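Long-range contact in trichothecene 3-O-acetyltransferase (Gibberella zeae, PDB 2RKV), which transfers an acetyl group from acetyl-CoA to the 3-hydroxyl of trichothecene mycotoxins such as deoxynivalenol and T-2 toxin: residues Ala229-Phe234 with Cys424-Leu429. Sequence-based numbering, arbitrary orientation.
Sequences ASWAFF and CAALSL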
loop_
_atom_site.group_PDB
_atom_site.type_symbol
_atom_site.label_atom_id
_atom_site.label_comp_id
_atom_site.label_asym_id
_atom_site.label_seq_id
_atom_site.Cartn_x
_atom_site.Cartn_y
_atom_site.Cartn_z
ATOM N N ALA A 229 2.713 -14.874 14.507
ATOM C CA ALA A 229 2.808 -14.617 13.070
ATOM C C ALA A 229 4.088 -13.859 12.727
ATOM O O ALA A 229 4.798 -13.390 13.620
ATOM C CB ALA A 229 1.582 -13.848 12.597
ATOM N N SER A 230 4.386 -13.753 11.434
ATOM C CA SER A 230 5.558 -13.011 10.991
ATOM C C SER A 230 5.352 -12.384 9.613
ATOM O O SER A 230 4.357 -12.663 8.945
ATOM C CB SER A 230 6.803 -13.910 10.985
ATOM O OG SER A 230 6.826 -14.776 9.864
ATOM N N TRP A 231 6.303 -11.532 9.229
ATOM C CA TRP A 231 6.402 -10.943 7.891
ATOM C C TRP A 231 7.603 -11.550 7.164
ATOM O O TRP A 231 8.637 -11.822 7.779
ATOM C CB TRP A 231 6.639 -9.431 8.003
ATOM C CG TRP A 231 5.411 -8.591 8.179
ATOM C CD1 TRP A 231 5.005 -7.951 9.317
ATOM C CD2 TRP A 231 4.445 -8.277 7.170
ATOM N NE1 TRP A 231 3.833 -7.273 9.082
ATOM C CE2 TRP A 231 3.472 -7.445 7.768
ATOM C CE3 TRP A 231 4.313 -8.611 5.810
ATOM C CZ2 TRP A 231 2.366 -6.955 7.059
ATOM C CZ3 TRP A 231 3.209 -8.127 5.102
ATOM C CH2 TRP A 231 2.250 -7.306 5.734
ATOM N N ALA A 232 7.487 -11.723 5.851
ATOM C CA ALA A 232 8.621 -12.109 5.023
ATOM C C ALA A 232 8.446 -11.627 3.590
ATOM O O ALA A 232 7.326 -11.633 3.056
ATOM C CB ALA A 232 8.818 -13.626 5.034
ATOM N N PHE A 233 9.545 -11.239 2.958
ATOM C CA PHE A 233 9.562 -11.002 1.550
ATOM C C PHE A 233 9.912 -12.306 0.861
ATOM O O PHE A 233 10.720 -13.060 1.327
ATOM C CB PHE A 233 10.674 -10.048 1.142
ATOM C CG PHE A 233 10.434 -8.570 1.466
ATOM C CD1 PHE A 233 11.499 -7.741 1.662
ATOM C CD2 PHE A 233 9.177 -8.037 1.580
ATOM C CE1 PHE A 233 11.334 -6.434 1.960
ATOM C CE2 PHE A 233 9.022 -6.728 1.853
ATOM C CZ PHE A 233 10.091 -5.936 2.055
ATOM N N PHE A 234 9.287 -12.467 -0.295
ATOM C CA PHE A 234 9.597 -13.516 -1.262
ATOM C C PHE A 234 9.815 -12.886 -2.627
ATOM O O PHE A 234 9.050 -12.071 -3.012
ATOM C CB PHE A 234 8.416 -14.494 -1.366
ATOM C CG PHE A 234 8.146 -15.256 -0.102
ATOM C CD1 PHE A 234 7.288 -14.791 0.849
ATOM C CD2 PHE A 234 8.732 -16.476 0.102
ATOM C CE1 PHE A 234 7.063 -15.501 1.963
ATOM C CE2 PHE A 234 8.495 -17.193 1.233
ATOM C CZ PHE A 234 7.705 -16.710 2.169
ATOM N N CYS A 424 8.524 -8.578 -5.817
ATOM C CA CYS A 424 8.771 -8.876 -4.413
ATOM C C CYS A 424 7.445 -8.818 -3.673
ATOM O O CYS A 424 6.787 -7.771 -3.647
ATOM C CB CYS A 424 9.754 -7.877 -3.809
ATOM S SG CYS A 424 10.060 -8.158 -2.039
ATOM N N ALA A 425 7.037 -9.949 -3.108
ATOM C CA ALA A 425 5.801 -10.016 -2.334
ATOM C C ALA A 425 6.089 -10.052 -0.837
ATOM O O ALA A 425 6.893 -10.872 -0.376
ATOM C CB ALA A 425 4.957 -11.240 -2.757
ATOM N N ALA A 426 5.444 -9.159 -0.085
ATOM C CA ALA A 426 5.483 -9.209 1.382
ATOM C C ALA A 426 4.266 -9.959 1.915
ATOM O O ALA A 426 3.130 -9.566 1.662
ATOM C CB ALA A 426 5.539 -7.801 1.967
ATOM N N LEU A 427 4.516 -11.053 2.633
ATOM C CA LEU A 427 3.436 -11.878 3.193
ATOM C C LEU A 427 3.486 -11.882 4.708
ATOM O O LEU A 427 4.566 -12.039 5.285
ATOM C CB LEU A 427 3.556 -13.325 2.695
ATOM C CG LEU A 427 2.939 -13.653 1.330
ATOM C CD1 LEU A 427 3.570 -12.879 0.179
ATOM C CD2 LEU A 427 3.050 -15.139 1.077
ATOM N N SER A 428 2.331 -11.677 5.337
ATOM C CA SER A 428 2.196 -11.865 6.784
ATOM C C SER A 428 1.279 -13.051 7.030
ATOM O O SER A 428 0.133 -13.077 6.574
ATOM C CB SER A 428 1.667 -10.607 7.481
ATOM O OG SER A 428 1.721 -10.758 8.898
ATOM N N LEU A 429 1.816 -14.055 7.716
ATOM C CA LEU A 429 1.085 -15.296 7.933
ATOM C C LEU A 429 1.383 -15.831 9.326
ATOM O O LEU A 429 2.449 -15.562 9.886
ATOM C CB LEU A 429 1.511 -16.336 6.893
ATOM C CG LEU A 429 1.149 -16.143 5.414
ATOM C CD1 LEU A 429 1.891 -17.178 4.568
ATOM C CD2 LEU A 429 -0.361 -16.206 5.162
HETATM O O HOH W 1 5.091 -16.654 10.535
#
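Trp-231 lies flat over Ser-428, whose CB sits 3.4 Å from the centroid of the six-membered ring and almost exactly on its normal, a CH-pi contact. With CG anti to the carbonyl carbon (chi1 -84°), the indole leans across the neighbouring strand, and CZ3 reaches the CB of Ala-426 at 3.9 Å. That methyl also meets the rim of the Phe-233 ring, 3.6 Å from CE2, so the one methyl touches both aromatic side chains. The SG of Cys-424, anti to its backbone N (chi1 178°), rises over one face of the Phe-233 ring toward its rim, 3.5 Å from CG, as a sulfur-aromatic contact. On the opposite face of the sheet, Phe-234 and Leu-427 cross at about a right angle, with CE1 of Phe-234 4.1 Å from CD2 of Leu-427.

Three hydrogen-bonded pairs, Ser-230 with Leu-429, Ala-232 with Leu-427 and Phe-234 with Ala-425, fix the register of the two strands; the bond from Leu-427 N to Ala-232 O is 2.9 Å long and nearly straight (174°). A water links Ser-230 OG to Leu-429 O.

Farther out, Trp-231 NE1 donates to Glu-406 O and Ser-428 OG is hydrogen-bonded to Val-408 N, fixing the indole and the serine hydroxyl to the backbone of Glu-406 and Val-408. Trp-231, about 7 Å from the bound T-2 toxin, packs on the pocket residues Leu-411 and Tyr-413. Helix 431-439 packs against the face of Ser-230, Phe-234, Leu-427 and Leu-429. Strands 229-236 and 423-430 are antiparallel neighbours in the mixed sheet of the C-terminal half of this BAHD-superfamily acyltransferase.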